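Long-range contacts in probable amidase (Thermus thermophilus, PDB 2DC0), which is probably an amidase, a member of the amidase signature family built on a mixed central beta sheet flanked by helices: residues A[181-187]-A[393-399]; A[384-388]-A[410-414]; A[188-192]-A[223-228]; A[353-359]-A[380-385]. All blocks are in the same frame, centred on the assembly; numbering follows the deposited sequence.

Contact 1. Residues A[181-187]-A[393-399]; sequences VVGFKPS and VPTLALP
The ring of Phe184 meets Leu396 edge-on. Its CD1 lies 3.9 Å from Leu396 CA, which sits in the ring plane. Over one ring face lies Pro186 N, offset toward the rim. The ring belongs to an antiparallel strand pair in the central mixed sheet of the amidase fold, 182-185 against 395-399. Phe184 and Leu396 are the non-hydrogen-bonded pair. Flanking them are the hydrogen-bonded pairs Gly183 with Ala397 and Lys185 with Thr395, each joined by two backbone bonds. Val182 CG1 packs on Leu396 CD1 at 3.8 Å. On the Phe184 face of the sheet, Leu396 also touches Val422 of helix 419-430. On the other face, Lys185, Thr395 and Ala397 touch Arg173 of helix 173-179. The two strands are therefore buried between helices. Ser187 OG rests 3.2 Å from Pro394 CD, but it is hydrogen-bonded to Asp419 OD2 and to the backbone N-H of Gly417. Bends at chi3 (74°) and chi4 (63°) curl the Lys185 chain back, so that NZ donates to Pro186 O at 3.1 Å and to Val393 O at 2.6 Å. Val393 O is gripped twice: Lys185 NZ stands above one face of its carbonyl plane, and Thr395 OG1, at 3.1 Å, above the opposite face.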
loop_
_atom_site.group_PDB
_atom_site.type_symbol
_atom_site.label_atom_id
_atom_site.label_comp_id
_atom_site.label_asym_id
_atom_site.label_seq_id
_atom_site.Cartn_x
_atom_site.Cartn_y
_atom_site.Cartn_z
ATOM N N VAL A 181 -4.302 5.565 -28.216
ATOM C CA VAL A 181 -2.863 5.686 -28.052
ATOM C C VAL A 181 -2.433 4.887 -26.824
ATOM O O VAL A 181 -3.257 4.240 -26.168
ATOM C CB VAL A 181 -2.412 7.167 -27.927
ATOM C CG1 VAL A 181 -2.694 7.906 -29.235
ATOM C CG2 VAL A 181 -3.125 7.853 -26.773
ATOM N N VAL A 182 -1.140 4.913 -26.533
ATOM C CA VAL A 182 -0.591 4.187 -25.397
ATOM C C VAL A 182 -0.464 5.125 -24.207
ATOM O O VAL A 182 -0.018 6.262 -24.350
ATOM C CB VAL A 182 0.805 3.607 -25.734
ATOM C CG1 VAL A 182 1.447 3.004 -24.489
ATOM C CG2 VAL A 182 0.676 2.546 -26.821
ATOM N N GLY A 183 -0.861 4.652 -23.033
ATOM C CA GLY A 183 -0.756 5.479 -21.849
ATOM C C GLY A 183 -0.183 4.641 -20.729
ATOM O O GLY A 183 -0.700 3.566 -20.440
ATOM N N PHE A 184 0.888 5.099 -20.094
ATOM C CA PHE A 184 1.451 4.311 -19.010
ATOM C C PHE A 184 1.469 5.019 -17.662
ATOM O O PHE A 184 1.997 6.127 -17.533
ATOM C CB PHE A 184 2.870 3.848 -19.366
ATOM C CG PHE A 184 3.500 2.958 -18.322
ATOM C CD1 PHE A 184 2.861 1.793 -17.899
ATOM C CD2 PHE A 184 4.733 3.286 -17.764
ATOM C CE1 PHE A 184 3.442 0.963 -16.927
ATOM C CE2 PHE A 184 5.325 2.469 -16.796
ATOM C CZ PHE A 184 4.682 1.305 -16.374
ATOM N N LYS A 185 0.863 4.382 -16.660
ATOM C CA LYS A 185 0.862 4.920 -15.300
ATOM C C LYS A 185 1.838 4.049 -14.520
ATOM O O LYS A 185 1.506 2.922 -14.143
ATOM C CB LYS A 185 -0.515 4.825 -14.634
ATOM C CG LYS A 185 -0.510 5.403 -13.201
ATOM C CD LYS A 185 -1.674 4.905 -12.348
ATOM C CE LYS A 185 -1.465 3.462 -11.908
ATOM N NZ LYS A 185 -0.259 3.331 -11.030
ATOM N N PRO A 186 3.057 4.554 -14.276
ATOM C CA PRO A 186 4.067 3.796 -13.540
ATOM C C PRO A 186 3.664 3.615 -12.087
ATOM O O PRO A 186 2.644 4.151 -11.637
ATOM C CB PRO A 186 5.319 4.668 -13.651
ATOM C CG PRO A 186 5.079 5.486 -14.886
ATOM C CD PRO A 186 3.614 5.828 -14.762
ATOM N N SER A 187 4.472 2.859 -11.354
ATOM C CA SER A 187 4.219 2.651 -9.933
ATOM C C SER A 187 4.206 4.035 -9.305
ATOM O O SER A 187 4.922 4.940 -9.750
ATOM C CB SER A 187 5.343 1.828 -9.297
ATOM O OG SER A 187 5.378 0.508 -9.823
ATOM N N VAL A 393 -0.152 0.677 -8.257
ATOM C CA VAL A 393 0.543 -0.322 -9.066
ATOM C C VAL A 393 0.684 0.085 -10.532
ATOM O O VAL A 393 -0.172 0.775 -11.083
ATOM C CB VAL A 393 -0.164 -1.692 -8.981
ATOM C CG1 VAL A 393 -0.134 -2.188 -7.540
ATOM C CG2 VAL A 393 -1.597 -1.585 -9.467
ATOM N N PRO A 394 1.784 -0.334 -11.184
ATOM C CA PRO A 394 2.026 0.001 -12.593
ATOM C C PRO A 394 0.943 -0.550 -13.507
ATOM O O PRO A 394 0.648 -1.741 -13.479
ATOM C CB PRO A 394 3.402 -0.608 -12.864
ATOM C CG PRO A 394 3.430 -1.800 -11.937
ATOM C CD PRO A 394 2.830 -1.237 -10.669
ATOM N N THR A 395 0.354 0.326 -14.315
ATOM C CA THR A 395 -0.716 -0.079 -15.215
ATOM C C THR A 395 -0.573 0.554 -16.595
ATOM O O THR A 395 -0.455 1.771 -16.729
ATOM C CB THR A 395 -2.085 0.298 -14.631
ATOM O OG1 THR A 395 -2.157 -0.155 -13.271
ATOM C CG2 THR A 395 -3.198 -0.351 -15.438
ATOM N N LEU A 396 -0.584 -0.291 -17.617
ATOM C CA LEU A 396 -0.458 0.158 -18.994
ATOM C C LEU A 396 -1.800 0.115 -19.713
ATOM O O LEU A 396 -2.600 -0.794 -19.485
ATOM C CB LEU A 396 0.522 -0.754 -19.740
ATOM C CG LEU A 396 0.715 -0.490 -21.230
ATOM C CD1 LEU A 396 1.483 0.825 -21.403
ATOM C CD2 LEU A 396 1.495 -1.636 -21.870
ATOM N N ALA A 397 -2.053 1.105 -20.564
ATOM C CA ALA A 397 -3.270 1.114 -21.370
ATOM C C ALA A 397 -2.794 1.133 -22.821
ATOM O O ALA A 397 -1.983 1.976 -23.195
ATOM C CB ALA A 397 -4.124 2.362 -21.074
ATOM N N LEU A 398 -3.259 0.175 -23.617
ATOM C CA LEU A 398 -2.908 0.111 -25.034
ATOM C C LEU A 398 -4.121 -0.339 -25.840
ATOM O O LEU A 398 -4.966 -1.084 -25.340
ATOM C CB LEU A 398 -1.730 -0.851 -25.282
ATOM C CG LEU A 398 -1.593 -2.197 -24.548
ATOM C CD1 LEU A 398 -2.923 -2.854 -24.309
ATOM C CD2 LEU A 398 -0.678 -3.091 -25.393
ATOM N N PRO A 399 -4.222 0.107 -27.104
ATOM C CA PRO A 399 -5.349 -0.254 -27.974
ATOM C C PRO A 399 -5.458 -1.742 -28.223
ATOM O O PRO A 399 -4.451 -2.403 -28.450
ATOM C CB PRO A 399 -5.057 0.510 -29.269
ATOM C CG PRO A 399 -4.200 1.653 -28.819
ATOM C CD PRO A 399 -3.291 1.006 -27.809
#

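Contact 2. Residues A[384-388]-A[410-414]; sequences LTLPF and LQVVG
Phe388 turns its ring flat against Val413, and the two side chains cross at about a right angle. Val413 CG2 lies almost exactly on the ring normal, 3.8 Å from the centroid of the Phe388 ring and 4° off the perpendicular. This is a CH-pi contact over the face. The other methyl, Val413 CG1, reaches Phe388 CD1 at 3.5 Å. Pro387 CB covers the opposite face of the same ring, so the ring is held flat between proline and valine. In Val413, CG1 is anti to the backbone N (chi1 -175°) and CG2 is anti to the carbonyl carbon. Both methyls can then meet the one ring.

Gln411 points the same way from its strand, two residues earlier. Its chain is extended beyond CG, and its amide ends beside Phe388, Thr385 and the carbonyl of Leu384. The amide plane stands 74° from the Phe388 ring, so the two groups do not stack. Thr385 meets Gln411 at about a right angle, with Thr385 CG2 3.7 Å from Gln411 CD. The hydroxyl of Thr385 is engaged elsewhere, bonded to Gly169 O, and Thr385 O accepts from Arg173. Within the turn, Phe388 N bonds to Thr385 O at 3.3 Å. Leu353 and Thr395, on the strands flanking 406-413, also touch the Phe388 side chain. All the touching residues are buried. This is helix-on-sheet packing of an alpha/beta fold: short helix 386-390 and the turn before it pack against strand 406-413 of the central sheet.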
loop_
_atom_site.group_PDB
_atom_site.type_symbol
_atom_site.label_atom_id
_atom_site.label_comp_id
_atom_site.label_asym_id
_atom_site.label_seq_id
_atom_site.Cartn_x
_atom_site.Cartn_y
_atom_site.Cartn_z
ATOM N N LEU A 384 -13.322 1.090 -13.641
ATOM C CA LEU A 384 -12.370 0.131 -14.195
ATOM C C LEU A 384 -10.905 0.509 -13.973
ATOM O O LEU A 384 -10.039 -0.359 -13.856
ATOM C CB LEU A 384 -12.612 -0.038 -15.696
ATOM C CG LEU A 384 -13.986 -0.594 -16.070
ATOM C CD1 LEU A 384 -14.121 -0.643 -17.580
ATOM C CD2 LEU A 384 -14.168 -1.972 -15.458
ATOM N N THR A 385 -10.629 1.801 -13.908
ATOM C CA THR A 385 -9.258 2.261 -13.742
ATOM C C THR A 385 -8.822 2.677 -12.341
ATOM O O THR A 385 -7.688 2.412 -11.935
ATOM C CB THR A 385 -8.983 3.438 -14.689
ATOM O OG1 THR A 385 -10.023 4.416 -14.548
ATOM C CG2 THR A 385 -8.949 2.957 -16.137
ATOM N N LEU A 386 -9.713 3.308 -11.589
ATOM C CA LEU A 386 -9.347 3.809 -10.270
ATOM C C LEU A 386 -8.673 2.882 -9.248
ATOM O O LEU A 386 -7.854 3.338 -8.456
ATOM C CB LEU A 386 -10.571 4.496 -9.631
ATOM C CG LEU A 386 -11.797 3.680 -9.186
ATOM C CD1 LEU A 386 -11.498 2.997 -7.863
ATOM C CD2 LEU A 386 -13.001 4.628 -9.020
ATOM N N PRO A 387 -8.984 1.575 -9.256
ATOM C CA PRO A 387 -8.342 0.699 -8.266
ATOM C C PRO A 387 -6.819 0.666 -8.334
ATOM O O PRO A 387 -6.139 0.673 -7.309
ATOM C CB PRO A 387 -8.937 -0.678 -8.579
ATOM C CG PRO A 387 -10.265 -0.351 -9.210
ATOM C CD PRO A 387 -9.904 0.804 -10.110
ATOM N N PHE A 388 -6.288 0.650 -9.549
ATOM C CA PHE A 388 -4.853 0.549 -9.754
ATOM C C PHE A 388 -4.062 1.822 -9.463
ATOM O O PHE A 388 -2.889 1.753 -9.083
ATOM C CB PHE A 388 -4.639 0.010 -11.167
ATOM C CG PHE A 388 -5.572 -1.125 -11.485
ATOM C CD1 PHE A 388 -5.492 -2.318 -10.765
ATOM C CD2 PHE A 388 -6.615 -0.958 -12.389
ATOM C CE1 PHE A 388 -6.442 -3.322 -10.931
ATOM C CE2 PHE A 388 -7.576 -1.956 -12.564
ATOM C CZ PHE A 388 -7.491 -3.141 -11.833
ATOM N N LEU A 410 -6.992 -1.541 -23.582
ATOM C CA LEU A 410 -6.815 -2.673 -22.676
ATOM C C LEU A 410 -5.852 -2.302 -21.558
ATOM O O LEU A 410 -4.849 -1.623 -21.789
ATOM C CB LEU A 410 -6.242 -3.878 -23.432
ATOM C CG LEU A 410 -5.945 -5.140 -22.618
ATOM C CD1 LEU A 410 -7.264 -5.820 -22.224
ATOM C CD2 LEU A 410 -5.098 -6.112 -23.449
ATOM N N GLN A 411 -6.158 -2.747 -20.347
ATOM C CA GLN A 411 -5.291 -2.482 -19.207
ATOM C C GLN A 411 -4.464 -3.711 -18.873
ATOM O O GLN A 411 -4.977 -4.825 -18.862
ATOM C CB GLN A 411 -6.106 -2.109 -17.968
ATOM C CG GLN A 411 -6.679 -0.710 -17.967
ATOM C CD GLN A 411 -7.326 -0.379 -16.633
ATOM O OE1 GLN A 411 -8.414 -0.863 -16.323
ATOM N NE2 GLN A 411 -6.647 0.429 -15.829
ATOM N N VAL A 412 -3.178 -3.486 -18.619
ATOM C CA VAL A 412 -2.251 -4.534 -18.228
ATOM C C VAL A 412 -1.787 -4.065 -16.853
ATOM O O VAL A 412 -1.108 -3.047 -16.745
ATOM C CB VAL A 412 -1.034 -4.616 -19.182
ATOM C CG1 VAL A 412 -0.114 -5.758 -18.746
ATOM C CG2 VAL A 412 -1.508 -4.838 -20.629
ATOM N N VAL A 413 -2.174 -4.798 -15.812
ATOM C CA VAL A 413 -1.855 -4.444 -14.427
ATOM C C VAL A 413 -0.800 -5.340 -13.788
ATOM O O VAL A 413 -0.960 -6.558 -13.755
ATOM C CB VAL A 413 -3.128 -4.528 -13.549
ATOM C CG1 VAL A 413 -2.833 -4.039 -12.139
ATOM C CG2 VAL A 413 -4.256 -3.718 -14.184
ATOM N N GLY A 414 0.265 -4.741 -13.257
ATOM C CA GLY A 414 1.316 -5.531 -12.625
ATOM C C GLY A 414 1.460 -5.251 -11.138
ATOM O O GLY A 414 0.781 -4.376 -10.596
#

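Contact 3. Residues A[188-192]-A[223-228]; sequences YGRVS and LAGESI
Arg190 and Val191 pack against the C-terminal end of helix 213-224, which closes in a Schellman motif. Gly225 is its C-prime residue, with positive phi, and Glu226 N bonds back to Glu221 O. Past this turn the chain brings Glu226 up to Arg190. Arg190 NH1 and Glu226 OE2 form a salt bridge at 3.1 Å. As a hydrogen bond it is weak, with an angle of 127° at the hydrogen. The carboxylate comes to the edge of the guanidinium, near its plane, but the two groups are turned 52° apart, and the side chains cross at about a right angle. A bend at chi3 (-69°) turns the arginine head toward the carboxylate. The stronger polar partner of Arg190 is Asp419, which forms a salt bridge with NH2. The guanidinium is thus shared between two acids, Glu226 at NH1 and Asp419 at NH2, which probably helps fix its orientation.

The aliphatic part of Arg190 also takes part, with CG 3.7 Å from Ala224 CB. Val191 straddles Leu223: both its CG1 and its CG2 lie 3.8 Å from Leu223 CB. A water ties the backbones together. It accepts from Ser192 N at 2.8 Å and donates to Leu223 O, also at 2.8 Å, so it satisfies a carbonyl in the last turn of the helix.

Around the contact, Val191 rests on Ala206 and Leu223 on Pro208, both of strand 206-210, while Leu104 of helix 99-106 also touches Leu223. In the dimer, Leu339 and Lys343 of the second subunit pack on Arg190 and Glu226, respectively. The loop after strand 182-185 is thereby joined to the end of helix 213-224, close to the subunit interface.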
loop_
_atom_site.group_PDB
_atom_site.type_symbol
_atom_site.label_atom_id
_atom_site.label_comp_id
_atom_site.label_asym_id
_atom_site.label_seq_id
_atom_site.Cartn_x
_atom_site.Cartn_y
_atom_site.Cartn_z
ATOM N N TYR A 188 3.398 4.202 -8.268
ATOM C CA TYR A 188 3.305 5.484 -7.579
ATOM C C TYR A 188 4.690 6.028 -7.227
ATOM O O TYR A 188 5.563 5.280 -6.785
ATOM C CB TYR A 188 2.486 5.327 -6.293
ATOM C CG TYR A 188 2.392 6.589 -5.467
ATOM C CD1 TYR A 188 1.460 7.581 -5.775
ATOM C CD2 TYR A 188 3.236 6.793 -4.370
ATOM C CE1 TYR A 188 1.369 8.742 -5.010
ATOM C CE2 TYR A 188 3.152 7.953 -3.602
ATOM C CZ TYR A 188 2.219 8.920 -3.926
ATOM O OH TYR A 188 2.141 10.069 -3.164
ATOM N N GLY A 189 4.887 7.325 -7.454
ATOM C CA GLY A 189 6.141 7.970 -7.114
ATOM C C GLY A 189 7.368 7.746 -7.977
ATOM O O GLY A 189 8.366 8.445 -7.800
ATOM N N ARG A 190 7.322 6.796 -8.904
ATOM C CA ARG A 190 8.491 6.551 -9.741
ATOM C C ARG A 190 8.875 7.813 -10.524
ATOM O O ARG A 190 10.057 8.132 -10.659
ATOM C CB ARG A 190 8.237 5.387 -10.696
ATOM C CG ARG A 190 9.482 4.953 -11.445
ATOM C CD ARG A 190 9.202 3.751 -12.323
ATOM N NE ARG A 190 8.938 2.538 -11.548
ATOM C CZ ARG A 190 9.865 1.844 -10.894
ATOM N NH1 ARG A 190 11.132 2.237 -10.912
ATOM N NH2 ARG A 190 9.528 0.742 -10.237
ATOM N N VAL A 191 7.879 8.526 -11.038
ATOM C CA VAL A 191 8.128 9.766 -11.770
ATOM C C VAL A 191 7.729 10.900 -10.830
ATOM O O VAL A 191 6.603 10.939 -10.333
ATOM C CB VAL A 191 7.296 9.845 -13.072
ATOM C CG1 VAL A 191 7.533 11.184 -13.764
ATOM C CG2 VAL A 191 7.690 8.706 -14.006
ATOM N N SER A 192 8.658 11.814 -10.577
ATOM C CA SER A 192 8.401 12.919 -9.664
ATOM C C SER A 192 7.282 13.859 -10.073
ATOM O O SER A 192 7.173 14.257 -11.233
ATOM C CB SER A 192 9.671 13.744 -9.448
ATOM O OG SER A 192 9.389 14.870 -8.642
ATOM N N LEU A 223 11.902 9.875 -17.602
ATOM C CA LEU A 223 11.098 10.583 -16.607
ATOM C C LEU A 223 11.428 10.162 -15.185
ATOM O O LEU A 223 11.400 10.977 -14.266
ATOM C CB LEU A 223 9.611 10.343 -16.868
ATOM C CG LEU A 223 9.037 11.069 -18.087
ATOM C CD1 LEU A 223 7.662 10.502 -18.427
ATOM C CD2 LEU A 223 8.950 12.561 -17.787
ATOM N N ALA A 224 11.736 8.883 -15.010
ATOM C CA ALA A 224 12.065 8.345 -13.697
ATOM C C ALA A 224 13.539 8.557 -13.373
ATOM O O ALA A 224 13.935 8.516 -12.213
ATOM C CB ALA A 224 11.734 6.861 -13.654
ATOM N N GLY A 225 14.343 8.779 -14.406
ATOM C CA GLY A 225 15.763 8.982 -14.201
ATOM C C GLY A 225 16.482 7.692 -13.849
ATOM O O GLY A 225 17.497 7.711 -13.158
ATOM N N GLU A 226 15.959 6.565 -14.316
ATOM C CA GLU A 226 16.578 5.279 -14.033
ATOM C C GLU A 226 16.228 4.295 -15.136
ATOM O O GLU A 226 15.205 4.443 -15.805
ATOM C CB GLU A 226 16.095 4.743 -12.678
ATOM C CG GLU A 226 14.601 4.442 -12.633
ATOM C CD GLU A 226 14.098 4.106 -11.231
ATOM O OE1 GLU A 226 14.714 3.248 -10.554
ATOM O OE2 GLU A 226 13.072 4.687 -10.812
ATOM N N SER A 227 17.081 3.298 -15.337
ATOM C CA SER A 227 16.816 2.305 -16.366
ATOM C C SER A 227 15.831 1.285 -15.816
ATOM O O SER A 227 15.824 0.987 -14.622
ATOM C CB SER A 227 18.105 1.602 -16.794
ATOM O OG SER A 227 18.618 0.810 -15.745
ATOM N N ILE A 228 14.994 0.764 -16.703
ATOM C CA ILE A 228 13.989 -0.222 -16.343
ATOM C C ILE A 228 14.207 -1.451 -17.222
ATOM O O ILE A 228 13.824 -1.466 -18.385
ATOM C CB ILE A 228 12.578 0.344 -16.581
ATOM C CG1 ILE A 228 12.374 1.582 -15.700
ATOM C CG2 ILE A 228 11.524 -0.722 -16.294
ATOM C CD1 ILE A 228 11.150 2.487 -16.009
HETATM O O HOH W 1 11.240 11.861 -11.658
#

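Contact 4. Residues A[353-359]-A[380-385]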
loop_
_atom_site.group_PDB
_atom_site.type_symbol
_atom_site.label_atom_id
_atom_site.label_comp_id
_atom_site.label_asym_id
_atom_site.label_seq_id
_atom_site.Cartn_x
_atom_site.Cartn_y
_atom_site.Cartn_z
ATOM N N LEU A 353 -7.821 -6.426 -18.299
ATOM C CA LEU A 353 -9.212 -5.975 -18.249
ATOM C C LEU A 353 -9.313 -4.718 -19.103
ATOM O O LEU A 353 -8.352 -3.962 -19.213
ATOM C CB LEU A 353 -9.643 -5.651 -16.814
ATOM C CG LEU A 353 -8.930 -4.493 -16.102
ATOM C CD1 LEU A 353 -9.874 -3.832 -15.086
ATOM C CD2 LEU A 353 -7.687 -5.027 -15.411
ATOM N N PRO A 354 -10.472 -4.482 -19.725
ATOM C CA PRO A 354 -10.624 -3.287 -20.556
ATOM C C PRO A 354 -10.356 -2.029 -19.733
ATOM O O PRO A 354 -10.505 -2.032 -18.507
ATOM C CB PRO A 354 -12.078 -3.365 -21.007
ATOM C CG PRO A 354 -12.338 -4.827 -21.046
ATOM C CD PRO A 354 -11.695 -5.298 -19.759
ATOM N N VAL A 355 -9.965 -0.955 -20.406
ATOM C CA VAL A 355 -9.696 0.297 -19.716
ATOM C C VAL A 355 -10.973 1.138 -19.707
ATOM O O VAL A 355 -11.072 2.125 -18.979
ATOM C CB VAL A 355 -8.572 1.090 -20.417
ATOM C CG1 VAL A 355 -9.092 1.724 -21.695
ATOM C CG2 VAL A 355 -8.020 2.144 -19.472
ATOM N N GLN A 356 -11.948 0.722 -20.513
ATOM C CA GLN A 356 -13.228 1.412 -20.644
ATOM C C GLN A 356 -14.332 0.380 -20.936
ATOM O O GLN A 356 -14.069 -0.672 -21.526
ATOM C CB GLN A 356 -13.141 2.410 -21.805
ATOM C CG GLN A 356 -12.757 1.727 -23.119
ATOM C CD GLN A 356 -12.249 2.687 -24.167
ATOM O OE1 GLN A 356 -13.020 3.397 -24.818
ATOM N NE2 GLN A 356 -10.940 2.727 -24.326
ATOM N N PRO A 357 -15.576 0.665 -20.526
ATOM C CA PRO A 357 -16.687 -0.265 -20.767
ATOM C C PRO A 357 -17.337 -0.069 -22.129
ATOM O O PRO A 357 -18.057 -0.944 -22.615
ATOM C CB PRO A 357 -17.655 0.069 -19.644
ATOM C CG PRO A 357 -17.500 1.574 -19.553
ATOM C CD PRO A 357 -15.987 1.732 -19.591
ATOM N N LEU A 358 -17.064 1.080 -22.733
ATOM C CA LEU A 358 -17.643 1.448 -24.016
ATOM C C LEU A 358 -16.713 2.388 -24.776
ATOM O O LEU A 358 -15.790 2.966 -24.197
ATOM C CB LEU A 358 -18.960 2.202 -23.774
ATOM C CG LEU A 358 -20.091 1.539 -22.977
ATOM C CD1 LEU A 358 -20.905 2.609 -22.273
ATOM C CD2 LEU A 358 -20.956 0.709 -23.911
ATOM N N PRO A 359 -16.937 2.543 -26.092
ATOM C CA PRO A 359 -16.076 3.458 -26.843
ATOM C C PRO A 359 -16.439 4.861 -26.367
ATOM O O PRO A 359 -17.474 5.049 -25.722
ATOM C CB PRO A 359 -16.481 3.204 -28.295
ATOM C CG PRO A 359 -17.929 2.804 -28.170
ATOM C CD PRO A 359 -17.899 1.870 -26.983
ATOM N N ALA A 380 -19.354 4.592 -14.482
ATOM C CA ALA A 380 -19.124 3.599 -15.526
ATOM C C ALA A 380 -17.695 3.676 -16.085
ATOM O O ALA A 380 -17.057 2.644 -16.311
ATOM C CB ALA A 380 -20.130 3.781 -16.661
ATOM N N PHE A 381 -17.193 4.895 -16.276
ATOM C CA PHE A 381 -15.864 5.120 -16.855
ATOM C C PHE A 381 -14.676 5.337 -15.926
ATOM O O PHE A 381 -13.552 5.512 -16.399
ATOM C CB PHE A 381 -15.912 6.307 -17.812
ATOM C CG PHE A 381 -16.605 6.016 -19.106
ATOM C CD1 PHE A 381 -15.950 5.323 -20.117
ATOM C CD2 PHE A 381 -17.909 6.451 -19.321
ATOM C CE1 PHE A 381 -16.583 5.067 -21.332
ATOM C CE2 PHE A 381 -18.553 6.203 -20.529
ATOM C CZ PHE A 381 -17.889 5.510 -21.539
ATOM N N ILE A 382 -14.863 5.403 -14.633
ATOM C CA ILE A 382 -13.757 5.527 -13.693
ATOM C C ILE A 382 -13.555 4.267 -12.848
ATOM O O ILE A 382 -12.444 3.978 -12.399
ATOM C CB ILE A 382 -13.968 6.768 -12.775
ATOM C CG1 ILE A 382 -12.624 7.307 -12.300
ATOM C CG2 ILE A 382 -14.843 6.407 -11.585
ATOM C CD1 ILE A 382 -11.811 7.956 -13.388
ATOM N N THR A 383 -14.624 3.501 -12.659
ATOM C CA THR A 383 -14.551 2.286 -11.849
ATOM C C THR A 383 -13.521 1.259 -12.313
ATOM O O THR A 383 -12.879 0.609 -11.486
ATOM C CB THR A 383 -15.926 1.583 -11.772
ATOM O OG1 THR A 383 -16.900 2.494 -11.247
ATOM C CG2 THR A 383 -15.851 0.370 -10.857
ATOM N N LEU A 384 -13.322 1.090 -13.641
ATOM C CA LEU A 384 -12.370 0.131 -14.195
ATOM C C LEU A 384 -10.905 0.509 -13.973
ATOM O O LEU A 384 -10.039 -0.359 -13.856
ATOM C CB LEU A 384 -12.612 -0.038 -15.696
ATOM C CG LEU A 384 -13.986 -0.594 -16.070
ATOM C CD1 LEU A 384 -14.121 -0.643 -17.580
ATOM C CD2 LEU A 384 -14.168 -1.972 -15.458
ATOM N N THR A 385 -10.629 1.801 -13.908
ATOM C CA THR A 385 -9.258 2.261 -13.742
ATOM C C THR A 385 -8.822 2.677 -12.341
ATOM O O THR A 385 -7.688 2.412 -11.935
ATOM C CB THR A 385 -8.983 3.438 -14.689
ATOM O OG1 THR A 385 -10.023 4.416 -14.548
ATOM C CG2 THR A 385 -8.949 2.957 -16.137
HETATM O O HOH W 2 -13.122 3.804 -18.500
#
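Val355 and Leu384 bring the backbones to 6.1 Å between their CA atoms, and Gln356 CA lies 5.9 Å from Phe381 CA, without direct hydrogen bonds between the segments. A water bridges them instead, donating to Val355 O and to Phe381 O at 2.7 Å each. Pro357 then slots in among the side chains of the helical segment. Its CG lies over one face of the Phe381 ring, 4.3 Å from the ring centroid and 21° off the normal, a CH-pi contact offset toward the rim. Leu358 O comes to the edge of that ring, in plane, 3.6 Å from Phe381 CE1. Phe178 and His377 also meet the Phe381 ring. Leu384 presses CD1 onto the peptide link between Gln356 and Pro357, 3.5 Å from Pro357 N. Its CG is anti to the carbonyl carbon (chi1 -62°), which turns the branch toward this link. Thr385 adds its methyl, with CG2 3.6 Å from Val355 CG2. The contact is buried apolar packing in an alpha/beta fold: the loop leaving strand 350-354 of the central sheet is covered by the end of helix 377-382 and the turn that follows.

From the N terminus, residues 181-187 open contact 1, whose wide loop closes only at 393-399. Contact 3 comes next along the chain, joining 188-192 to 223-228, and lies wholly within that loop. Contact 4 also lies within it, farther along, where 353-359 meets 380-385. Contact 2 starts as contact 4 ends, and the two share Leu384 and Thr385. It closes at 410-414, beyond the end of contact 1, so contacts 1 and 2 cross. Contacts 1, 2 and 4 all reach the central sheet, through the neighbouring strands 182-185, 395-403, 406-413 and 350-354. Contact 3, on the opposite side of the chain's centre from contact 4, ties in helix 213-224.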